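Local structure of cyclopenase asqI (5YY3) at residues 508-513 and 561-566; 578-583 and 602-607. The protein catalyses, as a zinc-dependent lyase, the ring contraction of 4'-methoxycyclopenine to 4'-methoxyviridicatin with release of methyl isocyanate in aspoquinolone biosynthesis. All coordinates share one frame; numbering follows the deposited sequence.

Contact 1 of 2, residues 508-513 and 561-566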
ATOM      1  N   ILE A 508      23.221  13.872  12.507  1.00 21.59           N
ATOM      2  CA  ILE A 508      22.503  15.141  12.564  1.00 20.48           C
ATOM      3  C   ILE A 508      22.953  15.975  13.775  1.00 24.41           C
ATOM      4  O   ILE A 508      22.897  15.495  14.914  1.00 21.90           O
ATOM      5  CB  ILE A 508      20.994  14.895  12.677  1.00 20.35           C
ATOM      6  CG1 ILE A 508      20.465  14.150  11.450  1.00 20.08           C
ATOM      7  CG2 ILE A 508      20.251  16.193  12.945  1.00 18.86           C
ATOM      8  CD1 ILE A 508      19.019  13.691  11.600  1.00 23.84           C
ATOM      9  N   GLU A 509      23.388  17.215  13.543  1.00 23.11           N
ATOM     10  CA  GLU A 509      23.842  18.063  14.632  1.00 23.20           C
ATOM     11  C   GLU A 509      22.656  18.604  15.413  1.00 22.30           C
ATOM     12  O   GLU A 509      21.717  19.135  14.835  1.00 25.60           O
ATOM     13  CB  GLU A 509      24.711  19.221  14.118  1.00 26.90           C
ATOM     14  CG  GLU A 509      25.466  19.949  15.261  1.00 26.59           C
ATOM     15  CD  GLU A 509      26.099  21.268  14.839  1.00 32.16           C
ATOM     16  OE1 GLU A 509      26.037  21.587  13.642  1.00 33.13           O
ATOM     17  OE2 GLU A 509      26.650  21.999  15.708  1.00 31.66           O
ATOM     18  N   MET A 510      22.713  18.483  16.736  1.00 23.36           N
ATOM     19  CA  MET A 510      21.599  18.869  17.592  1.00 18.66           C
ATOM     20  C   MET A 510      21.967  20.002  18.549  1.00 21.77           C
ATOM     21  O   MET A 510      21.095  20.748  19.025  1.00 22.60           O
ATOM     22  CB  MET A 510      21.107  17.648  18.377  1.00 20.31           C
ATOM     23  CG  MET A 510      20.494  16.560  17.475  1.00 22.06           C
ATOM     24  SD  MET A 510      19.035  17.179  16.589  1.00 20.79           S
ATOM     25  CE  MET A 510      17.873  17.252  17.954  1.00 19.54           C
ATOM     26  N   ASP A 511      23.260  20.144  18.826  1.00 22.05           N
ATOM     27  CA  ASP A 511      23.694  21.168  19.769  1.00 25.08           C
ATOM     28  C   ASP A 511      25.204  21.276  19.854  1.00 24.76           C
ATOM     29  O   ASP A 511      25.936  20.326  19.547  1.00 22.34           O
ATOM     30  CB  ASP A 511      23.144  20.891  21.171  1.00 23.36           C
ATOM     31  CG  ASP A 511      22.924  22.164  21.973  1.00 22.66           C
ATOM     32  OD1 ASP A 511      23.336  23.252  21.502  1.00 25.36           O
ATOM     33  OD2 ASP A 511      22.336  22.075  23.072  1.00 23.10           O
ATOM     34  N   ARG A 512      25.640  22.452  20.292  1.00 27.78           N
ATOM     35  CA  ARG A 512      27.042  22.763  20.569  1.00 31.17           C
ATOM     36  C   ARG A 512      27.065  23.711  21.760  1.00 33.04           C
ATOM     37  O   ARG A 512      26.474  24.791  21.690  1.00 29.56           O
ATOM     38  CB  ARG A 512      27.719  23.410  19.365  1.00 32.69           C
ATOM     39  CG  ARG A 512      29.219  23.385  19.440  1.00 33.69           C
ATOM     40  CD  ARG A 512      29.836  24.565  18.716  1.00 42.91           C
ATOM     41  NE  ARG A 512      29.400  24.666  17.324  1.00 52.91           N
ATOM     42  CZ  ARG A 512      28.944  25.783  16.764  1.00 50.30           C
ATOM     43  NH1 ARG A 512      28.867  26.901  17.477  1.00 53.44           N
ATOM     44  NH2 ARG A 512      28.574  25.782  15.491  1.00 52.76           N
ATOM     45  N   ALA A 513      27.711  23.320  22.856  1.00 25.83           N
ATOM     46  CA  ALA A 513      27.617  24.123  24.069  1.00 32.56           C
ATOM     47  C   ALA A 513      28.913  24.171  24.861  1.00 32.19           C
ATOM     48  O   ALA A 513      29.563  23.149  25.109  1.00 31.21           O
ATOM     49  CB  ALA A 513      26.496  23.608  24.948  1.00 30.07           C
ATOM     50  N   LEU A 561      11.122  21.108  13.759  1.00 19.95           N
ATOM     51  CA  LEU A 561      11.700  20.023  12.965  1.00 20.72           C
ATOM     52  C   LEU A 561      12.983  19.490  13.570  1.00 19.81           C
ATOM     53  O   LEU A 561      13.690  18.721  12.921  1.00 21.83           O
ATOM     54  CB  LEU A 561      11.995  20.480  11.522  1.00 16.18           C
ATOM     55  CG  LEU A 561      10.834  21.053  10.727  1.00 16.50           C
ATOM     56  CD1 LEU A 561      11.275  21.364   9.304  1.00 19.89           C
ATOM     57  CD2 LEU A 561       9.658  20.081  10.737  1.00 17.87           C
ATOM     58  N   MET A 562      13.304  19.904  14.794  1.00 21.76           N
ATOM     59  CA  MET A 562      14.584  19.526  15.395  1.00 20.57           C
ATOM     60  C   MET A 562      14.684  18.028  15.545  1.00 21.57           C
ATOM     61  O   MET A 562      15.744  17.440  15.344  1.00 21.85           O
ATOM     62  CB  MET A 562      14.777  20.207  16.749  1.00 22.04           C
ATOM     63  CG  MET A 562      15.274  21.646  16.632  1.00 19.78           C
ATOM     64  SD  MET A 562      16.986  21.711  16.078  1.00 23.31           S
ATOM     65  CE  MET A 562      17.813  21.025  17.518  1.00 19.18           C
ATOM     66  N   LEU A 563      13.564  17.405  15.885  1.00 21.79           N
ATOM     67  CA  LEU A 563      13.526  15.955  16.027  1.00 21.96           C
ATOM     68  C   LEU A 563      13.016  15.295  14.755  1.00 20.15           C
ATOM     69  O   LEU A 563      12.006  15.727  14.206  1.00 21.06           O
ATOM     70  CB  LEU A 563      12.640  15.566  17.212  1.00 18.28           C
ATOM     71  CG  LEU A 563      13.202  15.104  18.551  1.00 20.48           C
ATOM     72  CD1 LEU A 563      14.461  15.821  18.920  1.00 21.37           C
ATOM     73  CD2 LEU A 563      12.145  15.274  19.625  1.00 24.26           C
ATOM     74  N   PRO A 564      13.709  14.248  14.282  1.00 18.75           N
ATOM     75  CA  PRO A 564      13.073  13.386  13.284  1.00 19.58           C
ATOM     76  C   PRO A 564      11.723  12.917  13.807  1.00 19.28           C
ATOM     77  O   PRO A 564      11.601  12.745  15.007  1.00 17.98           O
ATOM     78  CB  PRO A 564      14.056  12.229  13.145  1.00 20.28           C
ATOM     79  CG  PRO A 564      15.396  12.860  13.454  1.00 17.99           C
ATOM     80  CD  PRO A 564      15.104  13.858  14.544  1.00 20.65           C
ATOM     81  N   VAL A 565      10.737  12.743  12.934  1.00 19.43           N
ATOM     82  CA  VAL A 565       9.367  12.450  13.347  1.00 22.34           C
ATOM     83  C   VAL A 565       9.257  11.133  14.162  1.00 23.03           C
ATOM     84  O   VAL A 565       8.415  11.021  15.057  1.00 20.70           O
ATOM     85  CB  VAL A 565       8.422  12.416  12.106  1.00 18.74           C
ATOM     86  CG1 VAL A 565       8.795  11.296  11.148  1.00 19.54           C
ATOM     87  CG2 VAL A 565       6.946  12.318  12.510  1.00 16.20           C
ATOM     88  N   GLY A 566      10.119  10.157  13.875  1.00 19.48           N
ATOM     89  CA  GLY A 566      10.107   8.900  14.598  1.00 19.42           C
ATOM     90  C   GLY A 566       9.032   7.936  14.127  1.00 20.93           C
ATOM     91  O   GLY A 566       8.428   8.125  13.067  1.00 21.47           O
TER

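Contact 2 of 2, residues 578-583 and 602-607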
ATOM      1  N   ILE A 578      30.699  14.567  22.065  1.00 26.43           N
ATOM      2  CA  ILE A 578      32.146  14.649  22.163  1.00 24.75           C
ATOM      3  C   ILE A 578      32.520  15.950  22.883  1.00 27.43           C
ATOM      4  O   ILE A 578      31.856  16.982  22.717  1.00 25.54           O
ATOM      5  CB  ILE A 578      32.823  14.560  20.755  1.00 25.99           C
ATOM      6  CG1 ILE A 578      34.351  14.623  20.871  1.00 24.21           C
ATOM      7  CG2 ILE A 578      32.316  15.638  19.811  1.00 26.83           C
ATOM      8  CD1 ILE A 578      35.064  14.353  19.553  1.00 22.25           C
ATOM      9  N   ALA A 579      33.549  15.893  23.723  1.00 26.82           N
ATOM     10  CA  ALA A 579      34.055  17.106  24.358  1.00 24.40           C
ATOM     11  C   ALA A 579      35.354  17.540  23.688  1.00 27.18           C
ATOM     12  O   ALA A 579      36.333  16.788  23.643  1.00 23.84           O
ATOM     13  CB  ALA A 579      34.264  16.891  25.867  1.00 20.61           C
ATOM     14  N   THR A 580      35.370  18.749  23.148  1.00 25.41           N
ATOM     15  CA  THR A 580      36.590  19.229  22.525  1.00 28.56           C
ATOM     16  C   THR A 580      37.193  20.397  23.290  1.00 27.31           C
ATOM     17  O   THR A 580      36.485  21.172  23.941  1.00 25.14           O
ATOM     18  CB  THR A 580      36.357  19.648  21.042  1.00 26.63           C
ATOM     19  OG1 THR A 580      35.358  20.674  20.965  1.00 24.53           O
ATOM     20  CG2 THR A 580      35.918  18.453  20.218  1.00 25.08           C
ATOM     21  N   ASP A 581      38.514  20.484  23.228  1.00 29.60           N
ATOM     22  CA  ASP A 581      39.227  21.711  23.565  1.00 33.57           C
ATOM     23  C   ASP A 581      39.430  22.532  22.306  1.00 33.23           C
ATOM     24  O   ASP A 581      40.162  22.119  21.419  1.00 36.25           O
ATOM     25  CB  ASP A 581      40.586  21.415  24.196  1.00 40.81           C
ATOM     26  CG  ASP A 581      41.348  22.681  24.547  1.00 43.46           C
ATOM     27  OD1 ASP A 581      40.713  23.661  24.998  1.00 46.17           O
ATOM     28  OD2 ASP A 581      42.583  22.696  24.357  1.00 56.43           O
ATOM     29  N   ASP A 582      38.792  23.694  22.241  1.00 37.97           N
ATOM     30  CA  ASP A 582      38.835  24.530  21.043  1.00 43.61           C
ATOM     31  C   ASP A 582      39.804  25.716  21.137  1.00 48.28           C
ATOM     32  O   ASP A 582      39.836  26.554  20.237  1.00 51.95           O
ATOM     33  CB  ASP A 582      37.427  25.043  20.727  1.00 41.48           C
ATOM     34  CG  ASP A 582      36.477  23.927  20.318  1.00 38.81           C
ATOM     35  OD1 ASP A 582      36.962  22.871  19.849  1.00 41.23           O
ATOM     36  OD2 ASP A 582      35.249  24.110  20.465  1.00 36.41           O
ATOM     37  N   GLY A 583      40.604  25.778  22.203  1.00 46.90           N
ATOM     38  CA  GLY A 583      41.526  26.888  22.409  1.00 44.16           C
ATOM     39  C   GLY A 583      40.796  28.185  22.719  1.00 45.37           C
ATOM     40  O   GLY A 583      39.617  28.162  23.084  1.00 53.29           O
ATOM     41  N   MET A 602      32.469  23.218  10.492  1.00 31.97           N
ATOM     42  CA  MET A 602      31.071  22.925  10.780  1.00 34.86           C
ATOM     43  C   MET A 602      30.783  21.420  10.718  1.00 27.96           C
ATOM     44  O   MET A 602      31.239  20.712   9.829  1.00 28.24           O
ATOM     45  CB  MET A 602      30.158  23.685   9.821  1.00 35.05           C
ATOM     46  CG  MET A 602      30.079  25.203  10.074  1.00 45.57           C
ATOM     47  SD  MET A 602      29.335  25.834  11.625  1.00 64.12           S
ATOM     48  CE  MET A 602      28.212  24.535  12.196  1.00 46.88           C
ATOM     49  N   GLY A 603      30.060  20.922  11.707  1.00 29.84           N
ATOM     50  CA  GLY A 603      29.716  19.512  11.745  1.00 26.00           C
ATOM     51  C   GLY A 603      30.775  18.596  12.305  1.00 26.92           C
ATOM     52  O   GLY A 603      30.617  17.376  12.257  1.00 28.81           O
ATOM     53  N   TYR A 604      31.846  19.176  12.845  1.00 26.31           N
ATOM     54  CA  TYR A 604      32.891  18.403  13.521  1.00 25.52           C
ATOM     55  C   TYR A 604      32.293  17.567  14.641  1.00 25.39           C
ATOM     56  O   TYR A 604      31.495  18.074  15.430  1.00 23.06           O
ATOM     57  CB  TYR A 604      33.959  19.333  14.086  1.00 26.92           C
ATOM     58  CG  TYR A 604      35.119  18.613  14.731  1.00 29.01           C
ATOM     59  CD1 TYR A 604      36.198  18.181  13.965  1.00 26.11           C
ATOM     60  CD2 TYR A 604      35.139  18.361  16.101  1.00 26.96           C
ATOM     61  CE1 TYR A 604      37.266  17.515  14.539  1.00 30.01           C
ATOM     62  CE2 TYR A 604      36.212  17.689  16.686  1.00 27.96           C
ATOM     63  CZ  TYR A 604      37.276  17.274  15.892  1.00 26.54           C
ATOM     64  OH  TYR A 604      38.357  16.618  16.452  1.00 29.42           O
ATOM     65  N   PRO A 605      32.716  16.304  14.764  1.00 22.86           N
ATOM     66  CA  PRO A 605      33.798  15.610  14.057  1.00 24.44           C
ATOM     67  C   PRO A 605      33.346  14.736  12.889  1.00 23.09           C
ATOM     68  O   PRO A 605      34.118  13.913  12.392  1.00 20.84           O
ATOM     69  CB  PRO A 605      34.396  14.739  15.157  1.00 21.84           C
ATOM     70  CG  PRO A 605      33.177  14.325  15.960  1.00 23.68           C
ATOM     71  CD  PRO A 605      32.200  15.491  15.885  1.00 20.90           C
ATOM     72  N   PHE A 606      32.105  14.903  12.456  1.00 22.03           N
ATOM     73  CA  PHE A 606      31.586  14.054  11.392  1.00 26.18           C
ATOM     74  C   PHE A 606      31.789  14.633   9.998  1.00 28.31           C
ATOM     75  O   PHE A 606      31.264  14.098   9.039  1.00 28.67           O
ATOM     76  CB  PHE A 606      30.100  13.774  11.619  1.00 21.47           C
ATOM     77  CG  PHE A 606      29.835  12.926  12.837  1.00 23.00           C
ATOM     78  CD1 PHE A 606      30.161  11.580  12.836  1.00 19.24           C
ATOM     79  CD2 PHE A 606      29.274  13.481  13.978  1.00 20.33           C
ATOM     80  CE1 PHE A 606      29.915  10.805  13.930  1.00 20.21           C
ATOM     81  CE2 PHE A 606      29.035  12.708  15.086  1.00 19.30           C
ATOM     82  CZ  PHE A 606      29.348  11.367  15.060  1.00 21.36           C
ATOM     83  N   ASN A 607      32.566  15.710   9.893  1.00 31.53           N
ATOM     84  CA  ASN A 607      32.734  16.425   8.632  1.00 26.15           C
ATOM     85  C   ASN A 607      33.921  15.909   7.818  1.00 29.04           C
ATOM     86  O   ASN A 607      34.058  16.234   6.640  1.00 32.19           O
ATOM     87  CB  ASN A 607      32.881  17.922   8.893  1.00 25.47           C
ATOM     88  CG  ASN A 607      34.074  18.244   9.777  1.00 32.01           C
ATOM     89  OD1 ASN A 607      34.494  17.419  10.592  1.00 27.83           O
ATOM     90  ND2 ASN A 607      34.625  19.448   9.623  1.00 30.38           N
TER

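Contact 1 of 2, residues 508-513 and 561-566
Met510 and Met562 carry this contact; the two side chains lie antiparallel, each passing the other. The methyl ends meet with Met510 CE 3.8 Å from Met562 CE. Each also lies against the other residue's backbone: Met510 CE is 3.4 Å from Met562 O, and Met562 CE is 3.6 Å from Met510 O. Neither side chain sets out straight for its partner; both start with CG anti to the carbonyl carbon (chi1 -66° in Met510, -81° in Met562) and then fold back at chi2 and chi3, which curls the methyl groups into the interface. Met510 CE also reaches Leu563 CD1 at 3.8 Å. Ile508, two residues earlier, brings CD1 alongside the ring of Pro564, 4.2 Å from its CG.

The next shell holds both backbone and side chains. Met510 and Asp511 pair with Leu493 of strand 487-497 in a classic beta bulge, and Arg224 of helix 210-231 hydrogen-bonds Met562 O; Asp511 forms a salt bridge with Arg527, while Tyr467 packs on both methionines. Both segments belong to the hemocyanin-type immunoglobulin-like region. Arg224 and Thr227 pack on Ile508, so the contact lies where the sheet meets a helix of the hemocyanin copper-domain region. No hydrogen bond links the two segments. Cohesion therefore comes from buried apolar packing, with the central carbonyl oxygens, Met510 O and Met562 O, bonded to Ser532 and Arg224.

Contact 2 of 2, residues 578-583 and 602-607
Ile578 lies along the ring of Pro605: its CG2 is 3.9 Å from Pro605 CD, and its CD1 comes within 4.1 Å of Pro605 CG. At chi1 -179° CG1 runs anti to the backbone N, carrying CD1 to the proline's CG, while CG2 sits between N and the carbonyl carbon and meets CD. Two residues on, Thr580 offers its methyl to Tyr604, CG2 approaching the ring at its edge, near the plane, 3.6 Å from CE2. These two apolar touches join the end of strand 571-580 to the loop at 602-607.

Within the loop, Pro605 also packs on the ring of Tyr604. It follows a cis peptide bond and folds back, its CB sitting 3.7 Å above the plane of the tyrosine ring, over the centre. One face of that ring is thus taken by the proline while an edge receives the threonine.

No hydrogen bond crosses between the two segments. With chi1 at 59°, Thr580 turns OG1 off to donate to Asp582 OD1 at 2.9 Å, meeting the oxygen from above the carboxylate plane, and CG2 is left for the tyrosine. In the loop, Phe606 N bonds to Gly603 O across the turn.

Arg492 of strand 487-497 joins the polar group, with a hydrogen bond to Thr580 and a salt bridge to Asp582. Phe494 of that strand packs against Pro605, and Phe606 stacks on Trp507, so the loop rests on the sheet of the immunoglobulin-like domain ahead of helix 611-614.

Overall arrangement
Both contacts are buried and tie a loop to the same sheet of the hemocyanin-type immunoglobulin-like domain, with centres about 16 Å apart. Strand 487-497 is common to them, pairing with strands 508-517 and 571-580. Contact 1 lies nearer the centre of the chain, about 13 Å from its own centre against about 19 Å for contact 2, and faces helix 210-231, which also carries the zinc ligand His218. Both use a proline against an isoleucine; contact 1 adds paired methionines and a leucine, contact 2 a tyrosine ring edge met by a threonine methyl, beside a threonine-aspartate-arginine group where the chain becomes exposed. Met602 joins them, its CE 3.5 Å from Arg512 NH2.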